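Local coordinates for protein peptidase, M20/M25/M40 family (Staphylococcus aureus, PDB 4EWT) that probably hydrolyses amide bonds in N-acyl amino acids or related substrates, as a metal-dependent amidohydrolase with a pair of manganese ions, at residues 42-47 with 130-135; 307-312 with 381-386; 3-8 with 113-118; 172-177 with 373-378. All coordinates share one frame; numbering follows the deposited sequence.

From the N terminus, contact 3 opens first, with helix 2-11, and contact 1 opens at residues 42-47 before contact 3 closes on helix 105-120. Contact 1 then closes on the next strand, 129-135, so the two loops cross. The C-terminal pair repeats the pattern: contact 4 opens at strand 173-176, contact 2 opens at helix 304-316, and both close on helix 372-386, contact 4 before contact 2. The two crossing pairs follow each other in series. Yet they touch in space, Leu5 and Leu115 of contact 3 packing against Gly381, so the N-terminal helix, helix 105-120 and the C-terminal helix gather beside the central sheet.

Contact 1 (42-47 with 130-135); sequences EFYKGK and VVVIHQ
The Tyr44 and His134 rings meet rim to rim, neither lying over the other's face, with centroids 5.7 Å apart and planes inclined by 51°. They come from opposite directions, Tyr44 from the turn after helix 34-43 and His134 from strand 129-135. One face of the Tyr44 ring is covered from within its own segment: Phe43 CD2 sits over the centre of that ring, 3.8 Å above its plane. A face of the Phe43 ring in turn carries Lys47 NZ, displaced toward the rim. That ammonium also makes a weak bond of 3.4 Å from Lys47 NZ to Phe43 O and a salt bridge to Glu117 on helix 105-120. Beyond the rings, Val132 adds a light touch, its CG1 lying 4.1 Å from Tyr44 OH. Tyr44 CG is anti to its carbonyl carbon (chi1 -66°), which sends the ring across to the strand. A type II turn from Tyr44 to Lys47, closed by the backbone bond from Lys47 N to Tyr44 O, brings the lysine back beside Phe43. The contact packs this turn against the mixed sheet of the alpha/beta domain of an M20-family protein, with Ala116 of helix 105-120 and Val62 also touching Tyr44. The phenol oxygen is buried and lacks a partner as modelled; since the imidazole orientation is doubtful, the pairing of the hydroxyl with His134 cannot be settled.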
loop_
_atom_site.group_PDB
_atom_site.type_symbol
_atom_site.label_atom_id
_atom_site.label_comp_id
_atom_site.label_asym_id
_atom_site.label_seq_id
_atom_site.Cartn_x
_atom_site.Cartn_y
_atom_site.Cartn_z
ATOM N N GLU A 42 23.560 -52.067 -9.764
ATOM C CA GLU A 42 24.754 -52.836 -9.940
ATOM C C GLU A 42 25.476 -53.052 -8.642
ATOM O O GLU A 42 26.061 -54.087 -8.481
ATOM C CB GLU A 42 25.697 -52.220 -10.951
ATOM C CG GLU A 42 26.124 -50.892 -10.559
ATOM C CD GLU A 42 27.585 -50.735 -10.259
ATOM O OE1 GLU A 42 27.935 -50.659 -9.062
ATOM O OE2 GLU A 42 28.371 -50.607 -11.223
ATOM N N PHE A 43 25.443 -52.091 -7.728
ATOM C CA PHE A 43 26.090 -52.293 -6.423
ATOM C C PHE A 43 25.613 -53.568 -5.718
ATOM O O PHE A 43 26.416 -54.291 -5.115
ATOM C CB PHE A 43 25.901 -51.070 -5.512
ATOM C CG PHE A 43 26.408 -51.272 -4.099
ATOM C CD1 PHE A 43 27.723 -50.962 -3.765
ATOM C CD2 PHE A 43 25.564 -51.778 -3.106
ATOM C CE1 PHE A 43 28.192 -51.149 -2.466
ATOM C CE2 PHE A 43 26.025 -51.978 -1.806
ATOM C CZ PHE A 43 27.341 -51.658 -1.481
ATOM N N TYR A 44 24.315 -53.848 -5.803
ATOM C CA TYR A 44 23.756 -55.004 -5.100
ATOM C C TYR A 44 23.993 -56.361 -5.779
ATOM O O TYR A 44 23.564 -57.392 -5.262
ATOM C CB TYR A 44 22.274 -54.788 -4.784
ATOM C CG TYR A 44 22.040 -53.677 -3.789
ATOM C CD1 TYR A 44 22.362 -53.848 -2.442
ATOM C CD2 TYR A 44 21.502 -52.455 -4.189
ATOM C CE1 TYR A 44 22.162 -52.839 -1.527
ATOM C CE2 TYR A 44 21.291 -51.432 -3.271
ATOM C CZ TYR A 44 21.623 -51.640 -1.947
ATOM O OH TYR A 44 21.434 -50.665 -1.023
ATOM N N LYS A 45 24.692 -56.365 -6.897
ATOM C CA LYS A 45 25.064 -57.611 -7.573
ATOM C C LYS A 45 26.017 -58.394 -6.708
ATOM O O LYS A 45 26.963 -57.858 -6.209
ATOM C CB LYS A 45 25.718 -57.351 -8.919
ATOM C CG LYS A 45 24.892 -56.621 -9.921
ATOM C CD LYS A 45 23.694 -57.362 -10.333
ATOM C CE LYS A 45 23.371 -57.038 -11.752
ATOM N NZ LYS A 45 22.038 -57.505 -12.147
ATOM N N GLY A 46 25.711 -59.664 -6.513
ATOM C CA GLY A 46 26.539 -60.555 -5.691
ATOM C C GLY A 46 26.218 -60.490 -4.212
ATOM O O GLY A 46 26.842 -61.182 -3.407
ATOM N N LYS A 47 25.242 -59.653 -3.861
ATOM C CA LYS A 47 24.810 -59.485 -2.473
ATOM C C LYS A 47 23.429 -60.085 -2.243
ATOM O O LYS A 47 22.611 -60.140 -3.160
ATOM C CB LYS A 47 24.913 -58.014 -2.061
ATOM C CG LYS A 47 26.378 -57.607 -2.014
ATOM C CD LYS A 47 26.637 -56.132 -1.866
ATOM C CE LYS A 47 28.051 -55.881 -2.372
ATOM N NZ LYS A 47 28.429 -54.463 -2.397
ATOM N N VAL A 130 13.979 -55.372 6.158
ATOM C CA VAL A 130 14.357 -54.003 5.877
ATOM C C VAL A 130 13.996 -53.749 4.422
ATOM O O VAL A 130 14.300 -54.562 3.544
ATOM C CB VAL A 130 15.868 -53.760 6.052
ATOM C CG1 VAL A 130 16.197 -52.288 5.842
ATOM C CG2 VAL A 130 16.335 -54.205 7.419
ATOM N N VAL A 131 13.330 -52.630 4.176
ATOM C CA VAL A 131 13.097 -52.153 2.827
ATOM C C VAL A 131 13.957 -50.905 2.636
ATOM O O VAL A 131 13.665 -49.852 3.187
ATOM C CB VAL A 131 11.591 -51.836 2.569
ATOM C CG1 VAL A 131 11.392 -51.193 1.207
ATOM C CG2 VAL A 131 10.758 -53.110 2.668
ATOM N N VAL A 132 15.022 -51.034 1.863
ATOM C CA VAL A 132 15.842 -49.894 1.524
ATOM C C VAL A 132 15.238 -49.226 0.298
ATOM O O VAL A 132 15.001 -49.885 -0.717
ATOM C CB VAL A 132 17.292 -50.309 1.253
ATOM C CG1 VAL A 132 18.131 -49.097 0.910
ATOM C CG2 VAL A 132 17.852 -51.034 2.464
ATOM N N ILE A 133 14.972 -47.925 0.415
ATOM C CA ILE A 133 14.394 -47.137 -0.660
ATOM C C ILE A 133 15.450 -46.193 -1.228
ATOM O O ILE A 133 15.881 -45.256 -0.556
ATOM C CB ILE A 133 13.164 -46.317 -0.159
ATOM C CG1 ILE A 133 12.053 -47.250 0.335
ATOM C CG2 ILE A 133 12.628 -45.387 -1.255
ATOM C CD1 ILE A 133 10.930 -46.534 1.089
ATOM N N HIS A 134 15.875 -46.454 -2.461
ATOM C CA HIS A 134 16.740 -45.533 -3.184
ATOM C C HIS A 134 15.864 -44.705 -4.123
ATOM O O HIS A 134 15.353 -45.217 -5.123
ATOM C CB HIS A 134 17.834 -46.293 -3.954
ATOM C CG HIS A 134 18.916 -46.849 -3.080
ATOM N ND1 HIS A 134 19.029 -48.194 -2.799
ATOM C CD2 HIS A 134 19.939 -46.243 -2.432
ATOM C CE1 HIS A 134 20.080 -48.393 -2.022
ATOM N NE2 HIS A 134 20.645 -47.224 -1.778
ATOM N N GLN A 135 15.683 -43.429 -3.779
ATOM C CA GLN A 135 14.686 -42.571 -4.421
ATOM C C GLN A 135 15.290 -41.538 -5.371
ATOM O O GLN A 135 16.196 -40.801 -4.989
ATOM C CB GLN A 135 13.842 -41.860 -3.353
ATOM C CG GLN A 135 12.612 -41.128 -3.886
ATOM C CD GLN A 135 12.165 -40.011 -2.972
ATOM O OE1 GLN A 135 11.740 -40.243 -1.837
ATOM N NE2 GLN A 135 12.266 -38.780 -3.458
#

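Contact 2 (307-312 with 381-386); sequences TEYVAK and GTVVLD
Tyr309 reaches from helix 304-316 across to Val383 and Asp386 on helix 372-386. Its CB does not aim straight at the partner helix, but with CG anti to the backbone N (chi1 163°) the ring swings over into the space between them. Along the ring, CE2 comes within 4.4 Å of Val383 CG1, a loose apolar touch, while CE1 lies 3.4 Å from Asp386 OD2, and CZ is equally near that oxygen. At the tip, Tyr309 OH donates to Asp386 OD2 at 2.6 Å, and the carboxylate oxygen accepts through its anti lone pair, the one turned away from OD1. Ring and carboxylate planes are tilted 36° to each other. This short bond sits at the outer end of the interface, where Asp386 is exposed and also touches Thr313; Tyr387 packs on Tyr309. Deeper in, Val310 CG1 meets Val383 CG2 at 4.1 Å, the two side chains crossing at about a right angle, and Leu314 extends the apolar patch on Val383. The segment axes pass 10.3 Å apart with an angle of 106° between their directions. A tyrosine-aspartate hydrogen bond at the rim and a valine pair beneath it thus join two steeply crossed helices, of the kind that flank the central mixed sheet in the alpha/beta catalytic domain of M20 peptidases.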
loop_
_atom_site.group_PDB
_atom_site.type_symbol
_atom_site.label_atom_id
_atom_site.label_comp_id
_atom_site.label_asym_id
_atom_site.label_seq_id
_atom_site.Cartn_x
_atom_site.Cartn_y
_atom_site.Cartn_z
ATOM N N THR A 307 9.322 -41.188 16.282
ATOM C CA THR A 307 10.479 -40.289 16.406
ATOM C C THR A 307 11.095 -40.348 17.790
ATOM O O THR A 307 12.319 -40.339 17.918
ATOM C CB THR A 307 10.136 -38.821 16.071
ATOM O OG1 THR A 307 9.594 -38.747 14.752
ATOM C CG2 THR A 307 11.378 -37.933 16.148
ATOM N N GLU A 308 10.255 -40.402 18.824
ATOM C CA GLU A 308 10.766 -40.502 20.192
ATOM C C GLU A 308 11.405 -41.857 20.433
ATOM O O GLU A 308 12.451 -41.950 21.085
ATOM C CB GLU A 308 9.677 -40.232 21.236
ATOM C CG GLU A 308 10.203 -39.494 22.470
ATOM C CD GLU A 308 10.587 -38.044 22.168
ATOM O OE1 GLU A 308 11.743 -37.648 22.450
ATOM O OE2 GLU A 308 9.734 -37.300 21.641
ATOM N N TYR A 309 10.786 -42.908 19.899
ATOM C CA TYR A 309 11.408 -44.223 19.912
ATOM C C TYR A 309 12.813 -44.161 19.305
ATOM O O TYR A 309 13.750 -44.724 19.860
ATOM C CB TYR A 309 10.545 -45.257 19.174
ATOM C CG TYR A 309 11.318 -46.500 18.815
ATOM C CD1 TYR A 309 11.479 -47.530 19.740
ATOM C CD2 TYR A 309 11.915 -46.635 17.562
ATOM C CE1 TYR A 309 12.200 -48.659 19.426
ATOM C CE2 TYR A 309 12.642 -47.766 17.236
ATOM C CZ TYR A 309 12.776 -48.772 18.176
ATOM O OH TYR A 309 13.494 -49.894 17.877
ATOM N N VAL A 310 12.951 -43.465 18.172
ATOM C CA VAL A 310 14.233 -43.376 17.466
ATOM C C VAL A 310 15.305 -42.695 18.321
ATOM O O VAL A 310 16.430 -43.190 18.434
ATOM C CB VAL A 310 14.090 -42.684 16.077
ATOM C CG1 VAL A 310 15.448 -42.274 15.521
ATOM C CG2 VAL A 310 13.361 -43.596 15.100
ATOM N N ALA A 311 14.940 -41.574 18.931
ATOM C CA ALA A 311 15.838 -40.841 19.811
ATOM C C ALA A 311 16.170 -41.615 21.091
ATOM O O ALA A 311 17.281 -41.503 21.614
ATOM C CB ALA A 311 15.242 -39.504 20.153
ATOM N N LYS A 312 15.200 -42.384 21.591
ATOM C CA LYS A 312 15.386 -43.184 22.801
ATOM C C LYS A 312 16.386 -44.299 22.510
ATOM O O LYS A 312 17.340 -44.508 23.266
ATOM C CB LYS A 312 14.046 -43.759 23.289
ATOM C CG LYS A 312 14.151 -44.772 24.437
ATOM C CD LYS A 312 12.781 -45.271 24.895
ATOM C CE LYS A 312 12.910 -46.158 26.127
ATOM N NZ LYS A 312 11.589 -46.576 26.687
ATOM N N GLY A 381 21.536 -48.021 11.193
ATOM C CA GLY A 381 21.735 -49.427 11.522
ATOM C C GLY A 381 21.298 -49.793 12.932
ATOM O O GLY A 381 20.650 -50.823 13.142
ATOM N N THR A 382 21.668 -48.955 13.897
ATOM C CA THR A 382 21.283 -49.145 15.295
ATOM C C THR A 382 19.760 -49.186 15.444
ATOM O O THR A 382 19.212 -50.039 16.147
ATOM C CB THR A 382 21.861 -48.024 16.185
ATOM O OG1 THR A 382 23.295 -48.068 16.133
ATOM C CG2 THR A 382 21.393 -48.170 17.633
ATOM N N VAL A 383 19.080 -48.263 14.775
ATOM C CA VAL A 383 17.623 -48.253 14.793
ATOM C C VAL A 383 17.096 -49.551 14.189
ATOM O O VAL A 383 16.243 -50.206 14.777
ATOM C CB VAL A 383 17.049 -47.018 14.085
ATOM C CG1 VAL A 383 15.530 -47.095 14.016
ATOM C CG2 VAL A 383 17.484 -45.758 14.816
ATOM N N VAL A 384 17.638 -49.940 13.038
ATOM C CA VAL A 384 17.202 -51.165 12.374
ATOM C C VAL A 384 17.331 -52.401 13.267
ATOM O O VAL A 384 16.429 -53.243 13.300
ATOM C CB VAL A 384 17.956 -51.391 11.046
ATOM C CG1 VAL A 384 17.611 -52.753 10.455
ATOM C CG2 VAL A 384 17.635 -50.272 10.062
ATOM N N LEU A 385 18.443 -52.507 13.993
ATOM C CA LEU A 385 18.692 -53.689 14.816
ATOM C C LEU A 385 17.817 -53.731 16.068
ATOM O O LEU A 385 17.329 -54.798 16.435
ATOM C CB LEU A 385 20.175 -53.837 15.173
ATOM C CG LEU A 385 21.190 -54.193 14.076
ATOM C CD1 LEU A 385 22.522 -54.477 14.735
ATOM C CD2 LEU A 385 20.766 -55.387 13.221
ATOM N N ASP A 386 17.605 -52.579 16.709
ATOM C CA ASP A 386 16.693 -52.508 17.860
ATOM C C ASP A 386 15.240 -52.724 17.450
ATOM O O ASP A 386 14.567 -53.592 17.992
ATOM C CB ASP A 386 16.830 -51.197 18.622
ATOM C CG ASP A 386 16.052 -51.211 19.928
ATOM O OD1 ASP A 386 16.567 -51.746 20.926
ATOM O OD2 ASP A 386 14.919 -50.697 19.955
#

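Contact 3 (3-8 with 113-118); sequences QQLIET and LVLAET
The methyl CG2 of Thr118 receives two side chains from the N-terminal helix: Thr8 CG2 at 3.7 Å and Leu5 CD2 at 3.9 Å. The two threonines share one staggered conformation. In Thr8, as in Thr118 (chi1 -54°), the hydroxyl is placed beside the backbone N, leaving CG2 anti to that nitrogen and directed into the interface, where the side chains slide past each other in opposite directions. Each hydroxyl turns back on its own helix. Thr8 OG1 donates to Gln4 O at 2.7 Å, and Thr118 OG1 donates to Val114 O at the same length. Both carbonyls therefore take two bonds, one from the threonine amide and one from its hydroxyl, arriving from opposite faces of the carbonyl plane, an arrangement that should restrict the side chain's rotation and turn its methyl toward the contact. Thr118 OG1 is also bonded to Lys12. Leu5 is less regular: chi2 is -136°, away from the usual staggered values, and its CD2 bridges Thr118 and, more loosely at 4.5 Å, Leu115 CD1. Leu385 of the C-terminal helix packs on the same leucine, while Glu117, one residue before Thr118, forms salt bridges with Lys12, Lys15 and Lys47. The segment axes lie 11.0 Å apart, their directions 137° from each other. It is methyl-to-methyl helix packing with the threonine hydroxyls folded back to carbonyls four residues earlier, and it sets the N-terminal helix against helix 105-120 of the alpha/beta domain.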
loop_
_atom_site.group_PDB
_atom_site.type_symbol
_atom_site.label_atom_id
_atom_site.label_comp_id
_atom_site.label_asym_id
_atom_site.label_seq_id
_atom_site.Cartn_x
_atom_site.Cartn_y
_atom_site.Cartn_z
ATOM N N GLN A 3 27.311 -54.213 18.625
ATOM C CA GLN A 3 28.735 -54.204 18.682
ATOM C C GLN A 3 29.352 -54.598 17.363
ATOM O O GLN A 3 30.198 -53.923 16.859
ATOM C CB GLN A 3 29.077 -55.236 19.715
ATOM C CG GLN A 3 27.912 -55.499 20.682
ATOM C CD GLN A 3 26.909 -56.560 20.223
ATOM O OE1 GLN A 3 25.847 -56.705 20.823
ATOM N NE2 GLN A 3 27.246 -57.305 19.167
ATOM N N GLN A 4 28.900 -55.712 16.824
ATOM C CA GLN A 4 29.325 -56.247 15.524
ATOM C C GLN A 4 29.000 -55.279 14.388
ATOM O O GLN A 4 29.814 -55.071 13.486
ATOM C CB GLN A 4 28.679 -57.611 15.252
ATOM C CG GLN A 4 29.219 -58.302 13.990
ATOM C CD GLN A 4 28.379 -59.482 13.518
ATOM O OE1 GLN A 4 27.537 -60.009 14.253
ATOM N NE2 GLN A 4 28.615 -59.909 12.280
ATOM N N LEU A 5 27.805 -54.695 14.448
ATOM C CA LEU A 5 27.364 -53.698 13.483
ATOM C C LEU A 5 28.363 -52.544 13.403
ATOM O O LEU A 5 28.864 -52.221 12.323
ATOM C CB LEU A 5 25.983 -53.166 13.872
ATOM C CG LEU A 5 24.971 -52.634 12.844
ATOM C CD1 LEU A 5 24.343 -51.359 13.367
ATOM C CD2 LEU A 5 25.510 -52.437 11.428
ATOM N N ILE A 6 28.662 -51.943 14.551
ATOM C CA ILE A 6 29.511 -50.749 14.602
ATOM C C ILE A 6 30.897 -51.000 14.008
ATOM O O ILE A 6 31.362 -50.226 13.162
ATOM C CB ILE A 6 29.623 -50.164 16.046
ATOM C CG1 ILE A 6 28.234 -49.909 16.659
ATOM C CG2 ILE A 6 30.493 -48.901 16.070
ATOM C CD1 ILE A 6 27.305 -48.975 15.856
ATOM N N GLU A 7 31.549 -52.093 14.400
ATOM C CA GLU A 7 32.882 -52.347 13.878
ATOM C C GLU A 7 32.904 -52.745 12.420
ATOM O O GLU A 7 33.822 -52.423 11.717
ATOM C CB GLU A 7 33.712 -53.299 14.747
ATOM C CG GLU A 7 33.014 -53.879 15.904
ATOM C CD GLU A 7 33.849 -53.871 17.174
ATOM O OE1 GLU A 7 33.533 -53.065 18.065
ATOM O OE2 GLU A 7 34.812 -54.667 17.298
ATOM N N THR A 8 31.886 -53.432 11.964
ATOM C CA THR A 8 31.773 -53.686 10.523
ATOM C C THR A 8 31.641 -52.376 9.751
ATOM O O THR A 8 32.270 -52.201 8.707
ATOM C CB THR A 8 30.569 -54.573 10.160
ATOM O OG1 THR A 8 30.538 -55.721 11.010
ATOM C CG2 THR A 8 30.667 -55.034 8.716
ATOM N N LEU A 113 24.095 -47.557 0.797
ATOM C CA LEU A 113 24.566 -48.734 0.063
ATOM C C LEU A 113 25.430 -49.622 0.956
ATOM O O LEU A 113 25.248 -50.843 0.986
ATOM C CB LEU A 113 25.332 -48.344 -1.214
ATOM C CG LEU A 113 24.580 -47.726 -2.397
ATOM C CD1 LEU A 113 25.592 -47.241 -3.410
ATOM C CD2 LEU A 113 23.585 -48.690 -3.055
ATOM N N VAL A 114 26.341 -49.008 1.701
ATOM C CA VAL A 114 27.245 -49.749 2.582
ATOM C C VAL A 114 26.524 -50.295 3.828
ATOM O O VAL A 114 26.836 -51.389 4.305
ATOM C CB VAL A 114 28.498 -48.902 2.953
ATOM C CG1 VAL A 114 29.411 -49.654 3.918
ATOM C CG2 VAL A 114 29.266 -48.518 1.695
ATOM N N LEU A 115 25.553 -49.549 4.340
ATOM C CA LEU A 115 24.744 -50.047 5.442
ATOM C C LEU A 115 23.893 -51.240 5.008
ATOM O O LEU A 115 23.748 -52.202 5.757
ATOM C CB LEU A 115 23.855 -48.947 6.008
ATOM C CG LEU A 115 22.812 -49.383 7.052
ATOM C CD1 LEU A 115 23.462 -49.963 8.296
ATOM C CD2 LEU A 115 21.924 -48.205 7.419
ATOM N N ALA A 116 23.323 -51.161 3.807
ATOM C CA ALA A 116 22.451 -52.218 3.303
ATOM C C ALA A 116 23.217 -53.528 3.113
ATOM O O ALA A 116 22.746 -54.592 3.523
ATOM C CB ALA A 116 21.782 -51.788 2.011
ATOM N N GLU A 117 24.399 -53.428 2.507
ATOM C CA GLU A 117 25.339 -54.545 2.383
ATOM C C GLU A 117 25.611 -55.168 3.747
ATOM O O GLU A 117 25.571 -56.399 3.904
ATOM C CB GLU A 117 26.650 -54.053 1.757
ATOM C CG GLU A 117 27.799 -55.074 1.795
ATOM C CD GLU A 117 29.109 -54.501 1.274
ATOM O OE1 GLU A 117 30.145 -54.655 1.951
ATOM O OE2 GLU A 117 29.106 -53.891 0.191
ATOM N N THR A 118 25.864 -54.304 4.731
ATOM C CA THR A 118 26.178 -54.737 6.091
ATOM C C THR A 118 24.991 -55.424 6.767
ATOM O O THR A 118 25.152 -56.500 7.331
ATOM C CB THR A 118 26.679 -53.568 6.948
ATOM O OG1 THR A 118 27.781 -52.938 6.285
ATOM C CG2 THR A 118 27.135 -54.059 8.310
#

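Contact 4 (172-177 with 373-378); sequences GKVYYR and LLISAE
Val174 and Ile375 make the main touch, CG1 of the valine against CG2 of the isoleucine at 3.7 Å. The two side chains slide past one another in opposite directions, and both begin by pointing across the gap between strand and helix. Ile375 uses a second branch as well: its CD1 lies 4.1 Å from Gly172 N and 4.2 Å from Gly172 CA, so the end of the longer arm rests on bare backbone just ahead of the strand. The isoleucine torsions explain this division: chi1 of -67° leaves CG2 anti to the backbone N, for the valine, and puts CG1 beside that nitrogen, from where the extended chi2 (171°) carries CD1 on to the glycine. In the next shell, Thr349 of strand 344-350 touches both Val174 and Ile375 and its hydroxyl is hydrogen-bonded to Ser376 OG, which also bonds Ser372 O, while Phe321 packs on Ile375 too. Backbone bonds tie Val174 to Gly322 and Glu324, and Lys173 and Tyr175 to Gly350 and Tyr348. The contact thus joins the C-terminal helix to the mixed sheet of the alpha/beta domain: strand 173-176 is held between 344-350, antiparallel to it, and 322-325, parallel to it, while helix 372-386 lies over one sheet face and carries helix 13-25 against Leu373 and Ala377.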
loop_
_atom_site.group_PDB
_atom_site.type_symbol
_atom_site.label_atom_id
_atom_site.label_comp_id
_atom_site.label_asym_id
_atom_site.label_seq_id
_atom_site.Cartn_x
_atom_site.Cartn_y
_atom_site.Cartn_z
ATOM N N GLY A 172 29.378 -34.471 14.535
ATOM C CA GLY A 172 29.611 -35.126 15.810
ATOM C C GLY A 172 28.333 -35.522 16.524
ATOM O O GLY A 172 28.381 -36.092 17.616
ATOM N N LYS A 173 27.188 -35.211 15.914
ATOM C CA LYS A 173 25.888 -35.624 16.461
ATOM C C LYS A 173 24.737 -35.686 15.455
ATOM O O LYS A 173 24.841 -35.187 14.339
ATOM C CB LYS A 173 25.490 -34.788 17.688
ATOM C CG LYS A 173 25.778 -33.313 17.612
ATOM C CD LYS A 173 25.729 -32.723 19.011
ATOM C CE LYS A 173 26.293 -31.313 19.040
ATOM N NZ LYS A 173 26.709 -30.954 20.422
ATOM N N VAL A 174 23.655 -36.335 15.878
ATOM C CA VAL A 174 22.429 -36.465 15.096
ATOM C C VAL A 174 21.299 -35.691 15.761
ATOM O O VAL A 174 21.263 -35.567 16.989
ATOM C CB VAL A 174 21.999 -37.949 14.891
ATOM C CG1 VAL A 174 22.936 -38.655 13.927
ATOM C CG2 VAL A 174 21.919 -38.695 16.216
ATOM N N TYR A 175 20.375 -35.192 14.941
ATOM C CA TYR A 175 19.327 -34.282 15.398
ATOM C C TYR A 175 17.925 -34.767 15.032
ATOM O O TYR A 175 17.720 -35.388 13.979
ATOM C CB TYR A 175 19.571 -32.879 14.838
ATOM C CG TYR A 175 20.968 -32.346 15.095
ATOM C CD1 TYR A 175 21.271 -31.648 16.269
ATOM C CD2 TYR A 175 21.986 -32.537 14.164
ATOM C CE1 TYR A 175 22.559 -31.153 16.501
ATOM C CE2 TYR A 175 23.273 -32.056 14.387
ATOM C CZ TYR A 175 23.554 -31.366 15.554
ATOM O OH TYR A 175 24.835 -30.891 15.764
ATOM N N TYR A 176 16.970 -34.474 15.914
ATOM C CA TYR A 176 15.592 -34.948 15.782
ATOM C C TYR A 176 14.553 -33.953 16.325
ATOM O O TYR A 176 14.878 -33.085 17.141
ATOM C CB TYR A 176 15.426 -36.293 16.494
ATOM C CG TYR A 176 15.269 -36.203 18.005
ATOM C CD1 TYR A 176 14.009 -36.293 18.603
ATOM C CD2 TYR A 176 16.382 -36.038 18.835
ATOM C CE1 TYR A 176 13.861 -36.220 19.997
ATOM C CE2 TYR A 176 16.245 -35.963 20.228
ATOM C CZ TYR A 176 14.985 -36.056 20.803
ATOM O OH TYR A 176 14.852 -35.985 22.180
ATOM N N ARG A 177 13.305 -34.154 15.936
ATOM C CA ARG A 177 12.168 -33.382 16.382
ATOM C C ARG A 177 10.851 -34.040 15.997
ATOM O O ARG A 177 10.607 -34.274 14.862
ATOM C CB ARG A 177 12.232 -31.976 15.808
ATOM C CG ARG A 177 11.049 -31.166 16.150
ATOM C CD ARG A 177 11.130 -29.825 15.598
ATOM N NE ARG A 177 10.622 -28.888 16.551
ATOM C CZ ARG A 177 9.351 -28.597 16.654
ATOM N NH1 ARG A 177 8.466 -29.147 15.851
ATOM N NH2 ARG A 177 8.979 -27.740 17.559
ATOM N N LEU A 373 29.009 -39.603 6.989
ATOM C CA LEU A 373 28.684 -40.878 6.331
ATOM C C LEU A 373 28.572 -42.019 7.337
ATOM O O LEU A 373 27.552 -42.707 7.405
ATOM C CB LEU A 373 29.717 -41.235 5.251
ATOM C CG LEU A 373 29.738 -40.442 3.939
ATOM C CD1 LEU A 373 31.034 -40.675 3.194
ATOM C CD2 LEU A 373 28.565 -40.794 3.046
ATOM N N LEU A 374 29.629 -42.200 8.121
ATOM C CA LEU A 374 29.697 -43.277 9.107
ATOM C C LEU A 374 28.636 -43.102 10.198
ATOM O O LEU A 374 27.964 -44.068 10.579
ATOM C CB LEU A 374 31.112 -43.365 9.701
ATOM C CG LEU A 374 31.419 -44.387 10.801
ATOM C CD1 LEU A 374 31.072 -45.811 10.372
ATOM C CD2 LEU A 374 32.878 -44.286 11.235
ATOM N N ILE A 375 28.484 -41.868 10.674
ATOM C CA ILE A 375 27.500 -41.539 11.707
ATOM C C ILE A 375 26.074 -41.865 11.259
ATOM O O ILE A 375 25.275 -42.365 12.047
ATOM C CB ILE A 375 27.605 -40.056 12.145
ATOM C CG1 ILE A 375 28.930 -39.807 12.873
ATOM C CG2 ILE A 375 26.428 -39.655 13.041
ATOM C CD1 ILE A 375 29.218 -38.319 13.140
ATOM N N SER A 376 25.766 -41.594 9.991
ATOM C CA SER A 376 24.455 -41.909 9.426
ATOM C C SER A 376 24.198 -43.418 9.409
ATOM O O SER A 376 23.136 -43.883 9.836
ATOM C CB SER A 376 24.328 -41.327 8.018
ATOM O OG SER A 376 24.403 -39.914 8.064
ATOM N N ALA A 377 25.178 -44.178 8.929
ATOM C CA ALA A 377 25.068 -45.634 8.888
ATOM C C ALA A 377 24.911 -46.233 10.284
ATOM O O ALA A 377 24.040 -47.074 10.503
ATOM C CB ALA A 377 26.262 -46.245 8.158
ATOM N N GLU A 378 25.743 -45.777 11.223
ATOM C CA GLU A 378 25.691 -46.252 12.612
ATOM C C GLU A 378 24.333 -45.973 13.244
ATOM O O GLU A 378 23.749 -46.852 13.884
ATOM C CB GLU A 378 26.810 -45.623 13.455
ATOM C CG GLU A 378 28.190 -46.259 13.264
ATOM C CD GLU A 378 29.307 -45.478 13.956
ATOM O OE1 GLU A 378 29.029 -44.403 14.533
ATOM O OE2 GLU A 378 30.468 -45.934 13.918
#